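Local coordinates for protein proteasome accessory factor B/C (PafBC) (Paenarthrobacter aurescens, PDB 6SJ9) that probably acts as a transcriptional regulator of the bacterial DNA damage response, joining winged helix-turn-helix DNA-binding parts to WYL and WCX domains, at residues A[97-102]-A[354-359]; A[204-209]-A[233-238]; A[248-253]-A[267-272]; A[283-288]-A[304-309]; A[630-635]-A[639-644]. All coordinates share one frame; numbering follows the deposited sequence.

Contact 1. Residues A[97-102]-A[354-359]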
# COMPACT_ATOMS: atom_id res chain seq x y z
N GLU A 97 1.95 -14.63 6.19
CA GLU A 97 2.59 -13.47 6.81
C GLU A 97 2.95 -12.39 5.80
O GLU A 97 2.83 -11.20 6.09
CB GLU A 97 3.86 -13.88 7.55
CG GLU A 97 3.58 -14.73 8.72
CD GLU A 97 4.87 -15.31 9.35
OE1 GLU A 97 5.89 -15.41 8.65
OE2 GLU A 97 4.81 -15.69 10.53
N SER A 98 3.49 -12.79 4.65
CA SER A 98 3.87 -11.85 3.62
C SER A 98 2.67 -11.12 3.05
O SER A 98 2.78 -9.94 2.69
CB SER A 98 4.59 -12.59 2.49
OG SER A 98 5.68 -13.34 3.01
N THR A 99 1.52 -11.80 2.94
CA THR A 99 0.34 -11.14 2.40
C THR A 99 -0.22 -10.12 3.39
O THR A 99 -0.54 -9.00 3.01
CB THR A 99 -0.74 -12.17 2.04
OG1 THR A 99 -0.17 -13.18 1.21
CG2 THR A 99 -1.90 -11.50 1.30
N VAL A 100 -0.28 -10.47 4.68
CA VAL A 100 -0.68 -9.51 5.70
C VAL A 100 0.23 -8.30 5.66
O VAL A 100 -0.22 -7.14 5.66
CB VAL A 100 -0.63 -10.15 7.09
CG1 VAL A 100 -0.86 -9.02 8.18
CG2 VAL A 100 -1.62 -11.25 7.18
N LEU A 101 1.52 -8.56 5.58
CA LEU A 101 2.51 -7.50 5.55
C LEU A 101 2.27 -6.56 4.38
O LEU A 101 2.63 -5.38 4.44
CB LEU A 101 3.89 -8.13 5.48
CG LEU A 101 5.01 -7.22 5.88
CD1 LEU A 101 4.78 -6.86 7.31
CD2 LEU A 101 6.25 -7.98 5.69
N LEU A 102 1.72 -7.09 3.29
CA LEU A 102 1.41 -6.30 2.11
C LEU A 102 0.30 -5.29 2.37
O LEU A 102 0.38 -4.13 1.95
CB LEU A 102 1.00 -7.26 1.01
CG LEU A 102 0.55 -6.75 -0.33
CD1 LEU A 102 1.48 -5.62 -0.76
CD2 LEU A 102 0.67 -7.95 -1.32
N GLN A 354 -9.16 -12.00 6.35
CA GLN A 354 -9.77 -13.31 6.36
C GLN A 354 -9.73 -13.98 5.00
O GLN A 354 -10.05 -15.16 4.89
CB GLN A 354 -11.23 -13.20 6.84
CG GLN A 354 -11.33 -12.97 8.33
CD GLN A 354 -12.69 -12.45 8.74
OE1 GLN A 354 -13.70 -12.73 8.11
NE2 GLN A 354 -12.69 -11.59 9.76
N LEU A 355 -9.37 -13.24 3.96
CA LEU A 355 -9.12 -13.88 2.68
C LEU A 355 -7.78 -14.63 2.71
O LEU A 355 -7.62 -15.62 1.99
CB LEU A 355 -9.11 -12.85 1.55
CG LEU A 355 -10.37 -12.01 1.38
CD1 LEU A 355 -10.24 -11.12 0.12
CD2 LEU A 355 -11.57 -12.93 1.23
N VAL A 356 -6.84 -14.18 3.54
CA VAL A 356 -5.48 -14.75 3.50
C VAL A 356 -5.50 -16.27 3.69
O VAL A 356 -4.89 -16.97 2.87
CB VAL A 356 -4.56 -14.01 4.50
CG1 VAL A 356 -3.15 -14.66 4.54
CG2 VAL A 356 -4.47 -12.54 4.13
N PRO A 357 -6.19 -16.84 4.69
CA PRO A 357 -6.17 -18.32 4.83
C PRO A 357 -6.71 -19.07 3.61
O PRO A 357 -6.24 -20.18 3.33
CB PRO A 357 -7.04 -18.59 6.08
CG PRO A 357 -6.89 -17.34 6.90
CD PRO A 357 -6.83 -16.18 5.85
N PHE A 358 -7.69 -18.50 2.89
CA PHE A 358 -8.14 -19.13 1.64
C PHE A 358 -7.06 -19.10 0.58
O PHE A 358 -6.80 -20.11 -0.08
CB PHE A 358 -9.37 -18.41 1.08
CG PHE A 358 -10.57 -18.55 1.93
CD1 PHE A 358 -11.36 -19.72 1.84
CD2 PHE A 358 -10.90 -17.57 2.84
CE1 PHE A 358 -12.50 -19.87 2.62
CE2 PHE A 358 -12.01 -17.72 3.64
CZ PHE A 358 -12.81 -18.88 3.54
N LEU A 359 -6.41 -17.94 0.42
CA LEU A 359 -5.43 -17.73 -0.64
C LEU A 359 -4.23 -18.67 -0.50
O LEU A 359 -3.65 -19.08 -1.52
CB LEU A 359 -4.98 -16.27 -0.65
CG LEU A 359 -5.93 -15.22 -1.24
CD1 LEU A 359 -5.46 -13.79 -0.91
CD2 LEU A 359 -6.05 -15.37 -2.77
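Val-356 gives the largest share of this buried contact, and its CG2 methyl is the atom that does the touching. It lies 4.0 Å from Thr-99 CG2, the two side chains sliding past each other in opposite directions, so the meeting is of methyl alongside methyl. Thr-99 can offer a carbon because its first torsion sets OG1 beside the backbone N (chi1 -51°) and CG2 anti to it, leaving OG1 to bond the carbonyl of Pro-95 one turn back in its own helix. The pair joins helix 95-118 to helix 346-360, the second of which belongs to the PafC helix-turn-helix domain, across a span of some 250 residues of sequence. Beta-branched residues suit this place, being short and stiff where CA of Thr-99 and CA of Val-356 stand 6.9 Å apart. A second, looser touch comes from Val-100, whose CG2 is 4.4 Å from CG2 of Val-356. Val-100 also packs on Ala-457 and Leu-458 of helix 457-469, and Thr-99 meets Leu-388 of helix 378-389.

Contact 2. Residues A[204-209]-A[233-238]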
# COMPACT_ATOMS: atom_id res chain seq x y z
N LYS A 204 0.59 -22.45 -26.37
CA LYS A 204 0.50 -21.59 -25.22
C LYS A 204 1.62 -20.55 -25.24
O LYS A 204 2.71 -20.80 -25.75
CB LYS A 204 0.49 -22.44 -23.96
CG LYS A 204 1.82 -22.76 -23.38
CD LYS A 204 1.71 -23.95 -22.45
CE LYS A 204 3.07 -24.63 -22.26
NZ LYS A 204 2.85 -26.03 -21.79
N ARG A 205 1.33 -19.39 -24.65
CA ARG A 205 2.27 -18.27 -24.62
C ARG A 205 2.04 -17.48 -23.34
O ARG A 205 0.95 -17.50 -22.76
CB ARG A 205 2.13 -17.31 -25.81
CG ARG A 205 2.56 -17.87 -27.16
CD ARG A 205 4.10 -17.87 -27.21
NE ARG A 205 4.65 -18.33 -28.47
CZ ARG A 205 4.53 -19.57 -28.94
NH1 ARG A 205 3.85 -20.48 -28.23
NH2 ARG A 205 5.12 -19.93 -30.10
N VAL A 206 3.12 -16.86 -22.87
CA VAL A 206 3.10 -16.01 -21.70
C VAL A 206 3.37 -14.58 -22.13
O VAL A 206 4.28 -14.32 -22.94
CB VAL A 206 4.12 -16.49 -20.65
CG1 VAL A 206 3.85 -15.76 -19.36
CG2 VAL A 206 4.01 -17.98 -20.47
N PHE A 207 2.53 -13.67 -21.67
CA PHE A 207 2.59 -12.26 -22.01
C PHE A 207 2.82 -11.45 -20.74
O PHE A 207 2.04 -11.56 -19.79
CB PHE A 207 1.25 -11.87 -22.65
CG PHE A 207 0.92 -12.67 -23.88
CD1 PHE A 207 1.49 -12.35 -25.12
CD2 PHE A 207 0.12 -13.78 -23.79
CE1 PHE A 207 1.19 -13.09 -26.26
CE2 PHE A 207 -0.21 -14.52 -24.92
CZ PHE A 207 0.33 -14.18 -26.15
N ARG A 208 3.83 -10.59 -20.74
CA ARG A 208 3.99 -9.63 -19.65
C ARG A 208 3.00 -8.48 -19.80
O ARG A 208 2.90 -7.90 -20.88
CB ARG A 208 5.41 -9.08 -19.56
CG ARG A 208 6.53 -10.07 -19.72
CD ARG A 208 7.89 -9.32 -19.61
NE ARG A 208 7.85 -8.43 -18.45
CZ ARG A 208 8.33 -8.72 -17.24
NH1 ARG A 208 8.22 -7.83 -16.25
NH2 ARG A 208 8.87 -9.91 -17.01
N LEU A 209 2.22 -8.20 -18.77
CA LEU A 209 1.21 -7.14 -18.88
C LEU A 209 1.85 -5.80 -19.24
O LEU A 209 1.32 -5.06 -20.09
CB LEU A 209 0.42 -7.01 -17.57
CG LEU A 209 -0.96 -7.64 -17.46
CD1 LEU A 209 -0.86 -9.11 -17.71
CD2 LEU A 209 -1.59 -7.43 -16.07
N ARG A 233 0.35 -22.68 -12.14
CA ARG A 233 1.54 -22.52 -11.31
C ARG A 233 2.77 -23.13 -11.98
O ARG A 233 3.86 -22.55 -11.93
CB ARG A 233 1.30 -23.13 -9.93
CG ARG A 233 2.52 -23.17 -9.02
CD ARG A 233 2.20 -23.91 -7.73
NE ARG A 233 3.35 -24.03 -6.84
CZ ARG A 233 3.26 -24.42 -5.57
NH1 ARG A 233 2.08 -24.72 -5.05
NH2 ARG A 233 4.35 -24.50 -4.82
N ALA A 234 2.62 -24.30 -12.60
CA ALA A 234 3.74 -24.92 -13.29
C ALA A 234 4.14 -24.14 -14.53
O ALA A 234 5.33 -24.06 -14.87
CB ALA A 234 3.40 -26.36 -13.67
N GLU A 235 3.16 -23.54 -15.22
CA GLU A 235 3.46 -22.76 -16.41
C GLU A 235 4.27 -21.50 -16.08
O GLU A 235 5.24 -21.17 -16.77
CB GLU A 235 2.15 -22.38 -17.11
CG GLU A 235 2.36 -21.78 -18.45
CD GLU A 235 3.03 -22.77 -19.38
OE1 GLU A 235 2.62 -23.96 -19.36
OE2 GLU A 235 3.95 -22.37 -20.11
N LEU A 236 3.90 -20.82 -14.99
CA LEU A 236 4.56 -19.58 -14.59
C LEU A 236 5.90 -19.85 -13.90
O LEU A 236 6.87 -19.11 -14.11
CB LEU A 236 3.62 -18.80 -13.65
CG LEU A 236 2.29 -18.18 -14.11
CD1 LEU A 236 1.22 -18.30 -13.01
CD2 LEU A 236 2.48 -16.71 -14.46
N ASP A 237 5.98 -20.93 -13.11
CA ASP A 237 7.25 -21.35 -12.52
C ASP A 237 8.32 -21.56 -13.58
O ASP A 237 9.50 -21.28 -13.33
CB ASP A 237 7.07 -22.64 -11.71
CG ASP A 237 6.51 -22.42 -10.30
OD1 ASP A 237 6.30 -21.25 -9.90
OD2 ASP A 237 6.30 -23.43 -9.58
N GLU A 238 7.95 -22.03 -14.77
CA GLU A 238 8.96 -22.18 -15.81
C GLU A 238 9.52 -20.83 -16.28
O GLU A 238 10.55 -20.79 -16.95
CB GLU A 238 8.42 -23.03 -16.96
CG GLU A 238 9.51 -23.37 -17.97
CD GLU A 238 9.14 -24.44 -18.98
OE1 GLU A 238 8.00 -24.97 -18.94
OE2 GLU A 238 10.05 -24.78 -19.78
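The strand carrying Lys-204 and Val-206 passes the short helix carrying Glu-235 at some remove, with CA of Val-206 and CA of Leu-236, the nearest such pair, 8.1 Å apart. The strand belongs to the first WYL domain, an Sm-like beta fold, and at this spacing long side chains do most of the bridging. Lys-204 and Glu-235 approach from opposite directions and form a salt bridge at the surface, NZ to OE1 of Glu-235 being 3.2 Å. The carboxylate does not meet the ammonium head-on: a bend at chi2 (63°) lays it alongside the end of the lysine, whose CD and CE are modelled so close to OE1 that the exact spacing is doubtful. OE2 only grazes CG2 of Val-206, at 4.4 Å, while the glutamate side chain also touches Val-195 of the neighbouring strand. With an alanine at Glu-235, Lys-204 would probably lose its carboxylate partner and its chain would be freer to swing. Beside the bridge, Arg-205 NH1 donates 2.7 Å to Lys-204 O from above the carbonyl plane, 44° out of it, with that oxygen close to the plane of the guanidinium.

Contact 3. Residues A[248-253]-A[267-272]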
# COMPACT_ATOMS: atom_id res chain seq x y z
N THR A 248 21.58 4.63 -16.35
CA THR A 248 22.41 5.79 -16.02
C THR A 248 21.51 7.02 -15.99
O THR A 248 20.86 7.35 -17.00
CB THR A 248 23.56 5.97 -17.01
OG1 THR A 248 24.25 4.72 -17.15
CG2 THR A 248 24.56 7.00 -16.50
N LEU A 249 21.44 7.68 -14.83
CA LEU A 249 20.47 8.73 -14.59
C LEU A 249 21.17 9.97 -14.07
O LEU A 249 22.11 9.89 -13.27
CB LEU A 249 19.41 8.27 -13.58
CG LEU A 249 18.72 6.94 -13.87
CD1 LEU A 249 17.76 6.61 -12.71
CD2 LEU A 249 18.00 6.91 -15.22
N VAL A 250 20.71 11.13 -14.54
CA VAL A 250 21.08 12.42 -13.97
C VAL A 250 19.87 12.93 -13.20
O VAL A 250 18.80 13.11 -13.79
CB VAL A 250 21.51 13.43 -15.05
CG1 VAL A 250 21.66 14.78 -14.42
CG2 VAL A 250 22.80 12.99 -15.70
N ILE A 251 20.07 13.21 -11.91
CA ILE A 251 19.01 13.60 -10.99
C ILE A 251 19.40 14.86 -10.22
O ILE A 251 20.59 15.11 -9.97
CB ILE A 251 18.68 12.48 -9.98
CG1 ILE A 251 19.91 12.17 -9.13
CG2 ILE A 251 18.24 11.22 -10.69
CD1 ILE A 251 19.64 11.15 -8.06
N ASP A 252 18.41 15.67 -9.87
CA ASP A 252 18.63 16.86 -9.06
C ASP A 252 19.15 16.47 -7.68
O ASP A 252 18.66 15.53 -7.05
CB ASP A 252 17.34 17.66 -8.91
CG ASP A 252 16.82 18.20 -10.23
OD1 ASP A 252 17.50 18.00 -11.26
OD2 ASP A 252 15.73 18.80 -10.24
N LYS A 253 20.12 17.23 -7.18
CA LYS A 253 20.65 16.99 -5.84
C LYS A 253 19.56 17.15 -4.79
O LYS A 253 18.63 17.93 -4.94
CB LYS A 253 21.80 17.94 -5.54
CG LYS A 253 23.06 17.58 -6.28
CD LYS A 253 24.21 18.43 -5.85
CE LYS A 253 25.50 17.97 -6.52
NZ LYS A 253 26.27 16.98 -5.71
N GLN A 267 27.99 10.13 -8.28
CA GLN A 267 29.04 11.11 -8.53
C GLN A 267 28.36 12.36 -9.06
O GLN A 267 27.18 12.33 -9.44
CB GLN A 267 30.10 10.66 -9.54
CG GLN A 267 29.63 10.69 -10.99
CD GLN A 267 30.63 10.09 -11.97
OE1 GLN A 267 31.62 9.46 -11.58
NE2 GLN A 267 30.38 10.31 -13.27
N ASP A 268 29.10 13.47 -9.07
CA ASP A 268 28.55 14.69 -9.63
C ASP A 268 28.37 14.57 -11.14
O ASP A 268 29.13 13.88 -11.83
CB ASP A 268 29.42 15.91 -9.30
CG ASP A 268 29.11 16.49 -7.93
OD1 ASP A 268 28.00 16.25 -7.42
OD2 ASP A 268 29.97 17.21 -7.37
N ALA A 269 27.32 15.21 -11.63
CA ALA A 269 26.99 15.18 -13.05
C ALA A 269 27.99 16.04 -13.83
O ALA A 269 28.43 17.08 -13.33
CB ALA A 269 25.57 15.68 -13.31
N PRO A 270 28.38 15.62 -15.04
CA PRO A 270 29.48 16.32 -15.74
C PRO A 270 29.30 17.82 -15.91
O PRO A 270 30.27 18.55 -15.69
CB PRO A 270 29.50 15.61 -17.10
CG PRO A 270 28.97 14.24 -16.82
CD PRO A 270 27.95 14.40 -15.74
N ASP A 271 28.12 18.32 -16.29
CA ASP A 271 28.02 19.75 -16.62
C ASP A 271 26.93 20.49 -15.85
O ASP A 271 27.05 21.69 -15.57
CB ASP A 271 27.80 19.94 -18.12
CG ASP A 271 28.82 20.89 -18.73
OD1 ASP A 271 29.15 21.92 -18.09
OD2 ASP A 271 29.31 20.61 -19.85
N GLU A 272 25.86 19.80 -15.50
CA GLU A 272 24.73 20.44 -14.84
C GLU A 272 25.04 20.64 -13.37
O GLU A 272 25.29 19.68 -12.64
CB GLU A 272 23.45 19.61 -15.00
CG GLU A 272 23.70 18.15 -15.30
CD GLU A 272 23.94 17.90 -16.77
OE1 GLU A 272 23.04 18.21 -17.57
OE2 GLU A 272 25.04 17.43 -17.12
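Lys-253 reaches across to Asp-268, and its length is what makes this bridge possible. From CB, CG sets off beside the backbone N and anti to the carbonyl carbon (chi1 -74°). CG and CD then carry the chain outward, extended, without meeting the other segment. CE is the first atom to arrive, 3.2 Å from Asp-268 OD1, and a bend at chi4 (-92°) swings NZ onto the same oxygen. There the ammonium donates to the syn lone pair of OD1 in a salt bridge modelled at 2.5 Å, a length short enough for its exact value to be doubtful. The two side chains cross at about a right angle. At the other end of the contact, well away from the bridge, lies a small apolar patch: CG1 of Val-250 stands 4.2 Å from Ala-269 CB and 4.0 Å from Glu-272 CG, the glutamate using its aliphatic part. In the ferredoxin-like sheet of the first WCX domain, strand 275-282 separates strands 245-252 and 263-268, so the contact spans the end of the intervening strand. NZ of Lys-253 also forms a salt bridge with Asp-276 of that strand. A methionine in place of Lys-253 would probably leave Asp-268 and Asp-276 facing one another without a counter-charge. With one ammonium shared by two nearby carboxylates, the lysine probably offsets the repulsion between Asp-268 and Asp-276 where the ends of these strands come together.

Contact 4. Residues A[283-288]-A[304-309]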
# COMPACT_ATOMS: atom_id res chain seq x y z
N ARG A 283 15.26 -4.48 -14.09
CA ARG A 283 15.02 -5.60 -15.00
C ARG A 283 14.07 -5.22 -16.13
O ARG A 283 14.44 -5.37 -17.29
CB ARG A 283 14.54 -6.86 -14.24
CG ARG A 283 15.59 -7.32 -13.23
CD ARG A 283 15.23 -8.54 -12.38
NE ARG A 283 14.28 -8.27 -11.29
CZ ARG A 283 14.32 -8.88 -10.10
NH1 ARG A 283 15.30 -9.74 -9.83
NH2 ARG A 283 13.41 -8.59 -9.18
N ASP A 284 12.86 -4.73 -15.81
CA ASP A 284 11.88 -4.36 -16.82
C ASP A 284 11.93 -2.87 -17.08
O ASP A 284 11.64 -2.08 -16.17
CB ASP A 284 10.47 -4.77 -16.37
CG ASP A 284 9.36 -4.45 -17.42
OD1 ASP A 284 9.65 -3.91 -18.52
OD2 ASP A 284 8.20 -4.80 -17.16
N PRO A 285 12.24 -2.44 -18.30
CA PRO A 285 12.32 -0.99 -18.58
C PRO A 285 10.99 -0.28 -18.54
O PRO A 285 10.99 0.94 -18.30
CB PRO A 285 12.95 -0.92 -19.98
CG PRO A 285 12.78 -2.26 -20.55
CD PRO A 285 12.69 -3.25 -19.43
N GLU A 286 9.86 -0.96 -18.76
CA GLU A 286 8.59 -0.27 -18.62
C GLU A 286 8.34 0.06 -17.17
O GLU A 286 7.78 1.11 -16.86
CB GLU A 286 7.43 -1.09 -19.19
CG GLU A 286 7.50 -1.13 -20.68
CD GLU A 286 7.43 0.27 -21.25
OE1 GLU A 286 6.69 1.11 -20.68
OE2 GLU A 286 8.14 0.53 -22.26
N GLN A 287 8.77 -0.81 -16.27
CA GLN A 287 8.57 -0.55 -14.85
C GLN A 287 9.39 0.64 -14.39
O GLN A 287 8.86 1.54 -13.72
CB GLN A 287 8.91 -1.79 -14.04
CG GLN A 287 8.34 -1.67 -12.67
CD GLN A 287 8.77 -2.77 -11.78
OE1 GLN A 287 9.26 -3.80 -12.25
NE2 GLN A 287 8.54 -2.60 -10.46
N LEU A 288 10.69 0.68 -14.76
CA LEU A 288 11.53 1.82 -14.39
C LEU A 288 11.04 3.11 -15.04
O LEU A 288 11.07 4.17 -14.41
CB LEU A 288 12.99 1.57 -14.77
CG LEU A 288 13.96 2.64 -14.28
CD1 LEU A 288 13.75 2.83 -12.78
CD2 LEU A 288 15.42 2.27 -14.56
N PRO A 304 20.04 3.32 -20.70
CA PRO A 304 20.11 2.95 -22.12
C PRO A 304 18.95 3.53 -22.91
O PRO A 304 17.95 3.93 -22.33
CB PRO A 304 20.03 1.42 -22.07
CG PRO A 304 19.13 1.17 -20.91
CD PRO A 304 19.50 2.23 -19.88
N ALA A 305 19.07 3.49 -24.24
CA ALA A 305 18.12 4.17 -25.11
C ALA A 305 16.71 3.59 -25.01
O ALA A 305 15.74 4.31 -25.20
CB ALA A 305 18.62 4.13 -26.55
N GLU A 306 16.58 2.28 -24.76
CA GLU A 306 15.25 1.72 -24.65
C GLU A 306 14.52 2.28 -23.43
O GLU A 306 13.31 2.53 -23.47
CB GLU A 306 15.33 0.18 -24.60
CG GLU A 306 14.00 -0.53 -24.97
CD GLU A 306 13.85 -1.96 -24.41
OE1 GLU A 306 14.83 -2.50 -23.84
OE2 GLU A 306 12.73 -2.54 -24.53
N LEU A 307 15.28 2.52 -22.35
CA LEU A 307 14.73 3.15 -21.15
C LEU A 307 14.35 4.60 -21.42
O LEU A 307 13.29 5.07 -20.99
CB LEU A 307 15.77 3.08 -20.02
CG LEU A 307 15.31 3.76 -18.74
CD1 LEU A 307 14.08 3.04 -18.35
CD2 LEU A 307 16.37 3.58 -17.70
N SER A 308 15.25 5.34 -22.06
CA SER A 308 15.01 6.73 -22.40
C SER A 308 13.78 6.87 -23.29
O SER A 308 12.97 7.79 -23.12
CB SER A 308 16.25 7.31 -23.08
OG SER A 308 15.94 8.50 -23.76
N ALA A 309 13.64 5.99 -24.28
CA ALA A 309 12.52 6.15 -25.20
C ALA A 309 11.20 5.86 -24.51
O ALA A 309 10.17 6.44 -24.88
CB ALA A 309 12.69 5.24 -26.42
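Leu-288 and Leu-307 form the tight part of this contact, where the first turns of helices 285-294 and 305-323 meet in the ferredoxin-like WCX domain. Their CD2 methyls lie 3.5 Å apart, close for two methyl groups, with the side chains slanting across each other. Each leucine holds CG anti to its backbone N (chi1 -174° for Leu-288, 178° for Leu-307), and both side chains also rest on Ala-247 of strand 245-252, so the pair lies between the two helices and the sheet. The other branch of Leu-307 is gripped as well: CD1 is 3.7 Å from Pro-285 O and 4.0 Å from Leu-288 CB. The looser side lies around Glu-306, which is partly open to solvent. Its extended chain brings OE1 within 3.9 Å of Pro-285 CG, a van der Waals touch; the polar partner of this oxygen is Arg-245, in a salt bridge. Proline suits the first turn of helix 285-294, where no preceding turn asks for its missing N-H, and its compact ring lets CA of Pro-285 come 5.4 Å from CA of Leu-307. Just before it, Asp-284 is the N-cap: its OD1 takes the N-H of Glu-286 at 3.0 Å, met from above the carboxylate plane, 58° out of it.

Contact 5. Residues A[630-635]-A[639-644]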
# COMPACT_ATOMS: atom_id res chain seq x y z
N MSE A 630 3.19 14.79 -10.63
CA MSE A 630 3.76 13.43 -10.59
C MSE A 630 2.76 12.35 -10.99
O MSE A 630 3.06 11.53 -11.84
CB MSE A 630 4.27 13.11 -9.19
CG MSE A 630 5.29 14.09 -8.67
SE MSE A 630 6.03 13.42 -6.98
CE MSE A 630 4.33 13.08 -6.04
N PHE A 631 1.57 12.38 -10.39
CA PHE A 631 0.49 11.48 -10.80
C PHE A 631 0.27 11.53 -12.31
O PHE A 631 0.31 10.50 -12.99
CB PHE A 631 -0.78 11.87 -10.04
CG PHE A 631 -2.01 11.05 -10.40
CD1 PHE A 631 -2.14 9.75 -9.95
CD2 PHE A 631 -3.02 11.59 -11.19
CE1 PHE A 631 -3.27 8.99 -10.26
CE2 PHE A 631 -4.13 10.83 -11.52
CZ PHE A 631 -4.26 9.53 -11.05
N VAL A 632 0.13 12.75 -12.89
CA VAL A 632 -0.21 12.83 -14.31
C VAL A 632 0.96 12.37 -15.17
O VAL A 632 0.78 11.67 -16.18
CB VAL A 632 -0.66 14.26 -14.69
CG1 VAL A 632 -0.86 14.38 -16.20
CG2 VAL A 632 -1.92 14.70 -13.94
N SER A 633 2.18 12.79 -14.82
CA SER A 633 3.29 12.37 -15.67
C SER A 633 3.58 10.89 -15.49
O SER A 633 3.87 10.19 -16.46
CB SER A 633 4.56 13.21 -15.40
OG SER A 633 5.09 13.00 -14.09
N GLN A 634 3.42 10.36 -14.27
CA GLN A 634 3.60 8.92 -14.08
C GLN A 634 2.77 8.13 -15.07
O GLN A 634 3.28 7.26 -15.79
CB GLN A 634 3.21 8.50 -12.66
CG GLN A 634 3.27 7.01 -12.53
CD GLN A 634 2.98 6.52 -11.15
OE1 GLN A 634 3.06 7.27 -10.19
NE2 GLN A 634 2.63 5.25 -11.04
N HIS A 635 1.51 8.48 -15.20
CA HIS A 635 0.59 7.65 -15.97
C HIS A 635 0.59 7.97 -17.46
O HIS A 635 -0.20 7.37 -18.20
CB HIS A 635 -0.80 7.77 -15.35
CG HIS A 635 -0.87 7.05 -14.05
ND1 HIS A 635 -0.89 7.71 -12.84
CD2 HIS A 635 -0.81 5.73 -13.77
CE1 HIS A 635 -0.88 6.81 -11.87
NE2 HIS A 635 -0.83 5.60 -12.41
N VAL A 639 -4.14 9.94 -18.18
CA VAL A 639 -4.76 10.93 -17.30
C VAL A 639 -4.50 12.32 -17.83
O VAL A 639 -3.41 12.62 -18.32
CB VAL A 639 -4.21 10.85 -15.87
CG1 VAL A 639 -5.07 11.70 -14.98
CG2 VAL A 639 -4.21 9.43 -15.38
N ARG A 640 -5.49 13.19 -17.67
CA ARG A 640 -5.31 14.62 -17.84
C ARG A 640 -6.15 15.34 -16.80
O ARG A 640 -7.14 14.79 -16.29
CB ARG A 640 -5.68 15.04 -19.28
CG ARG A 640 -7.16 14.79 -19.64
CD ARG A 640 -7.54 15.24 -21.12
NE ARG A 640 -7.29 16.64 -21.41
CZ ARG A 640 -7.84 17.31 -22.44
NH1 ARG A 640 -8.70 16.72 -23.27
NH2 ARG A 640 -7.52 18.58 -22.64
N ILE A 641 -5.73 16.55 -16.45
CA ILE A 641 -6.47 17.40 -15.52
C ILE A 641 -7.34 18.35 -16.34
O ILE A 641 -6.85 19.05 -17.22
CB ILE A 641 -5.52 18.16 -14.59
CG1 ILE A 641 -4.69 17.20 -13.76
CG2 ILE A 641 -6.33 19.00 -13.62
CD1 ILE A 641 -3.54 17.85 -13.12
N LEU A 642 -8.66 18.32 -16.09
CA LEU A 642 -9.60 19.25 -16.71
C LEU A 642 -9.83 20.51 -15.88
O LEU A 642 -9.77 21.62 -16.40
CB LEU A 642 -10.95 18.54 -16.93
CG LEU A 642 -10.83 17.25 -17.75
CD1 LEU A 642 -12.15 16.61 -17.98
CD2 LEU A 642 -10.18 17.55 -19.07
N GLU A 643 -10.02 20.36 -14.57
CA GLU A 643 -10.30 21.44 -13.63
C GLU A 643 -9.71 21.08 -12.28
O GLU A 643 -9.76 19.91 -11.88
CB GLU A 643 -11.81 21.67 -13.45
CG GLU A 643 -12.50 22.27 -14.63
CD GLU A 643 -13.95 22.60 -14.32
OE1 GLU A 643 -14.40 22.28 -13.18
OE2 GLU A 643 -14.62 23.23 -15.18
N PRO A 644 -9.25 22.06 -11.52
CA PRO A 644 -9.28 23.48 -11.88
C PRO A 644 -8.14 23.86 -12.81
O PRO A 644 -7.13 23.16 -12.88
CB PRO A 644 -9.18 24.17 -10.53
CG PRO A 644 -8.41 23.19 -9.68
CD PRO A 644 -8.92 21.86 -10.10
O HOH W 1 -1.00 11.19 -18.26
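Val-639 packs against Phe-631, Val-632 and His-635 at the end of helix 627-634 in the second WCX domain, a ferredoxin-like unit in which this helix lies on edge strand 639-643, the axes of 630-634 and 639-643 approaching to 7.8 Å at 140°. Its CG1 is the nearer to Phe-631 CE2 (3.7 Å), the two side chains crossing at about a right angle, while CG2 reaches His-635 CB (3.8 Å) and also skirts the phenyl ring. Farther along the strand, Val-632 CG2 packs on Ile-641 CD1 at 3.6 Å. Valine and isoleucine, branched at CB and at home in strands, give this strand short methyl-bearing side chains that pack closely on the helix. One water ties the backbones together, donating to the carbonyl oxygens of both Val-632 and Val-639. In the next shell, Phe-631 makes edge-to-face contacts with Tyr-603 and Phe-622, and Leu-590 of the neighbouring strand touches both Phe-631 and Val-639. Thr-651 of helix 645-659 meets Val-632 and Ile-641. Past this apolar patch, Leu-642 and Glu-643 form a classic beta bulge opposite Cys-589. What fixes the imidazole of His-635 is its ND1, which donates to Phe-631 O at 3.0 Å; the same oxygen accepts His-635 N at 3.2 Å, the two donors arriving from opposite faces of the carbonyl plane.

Contacts 2, 3 and 4 all fall within the loop of chain that contact 1 closes, whereas contact 5 lies beyond it. Contacts 2 and 4 touch directly: Arg-208 NH1 reaches Asp-284 OD2 at 3.2 Å in a salt bridge, so the first WYL domain is pinned to the helix start in the following WCX domain. Contacts 3 and 4 share that WCX domain, their centres 18 Å apart. Contact 5 belongs to the second WCX domain, its centre about 22 Å from that of contact 4. Contact 1 lies on the other side of the chain's centre from contacts 3 and 5. The potassium ion is held by residues outside all five contacts, including Leu-16 and Ser-85.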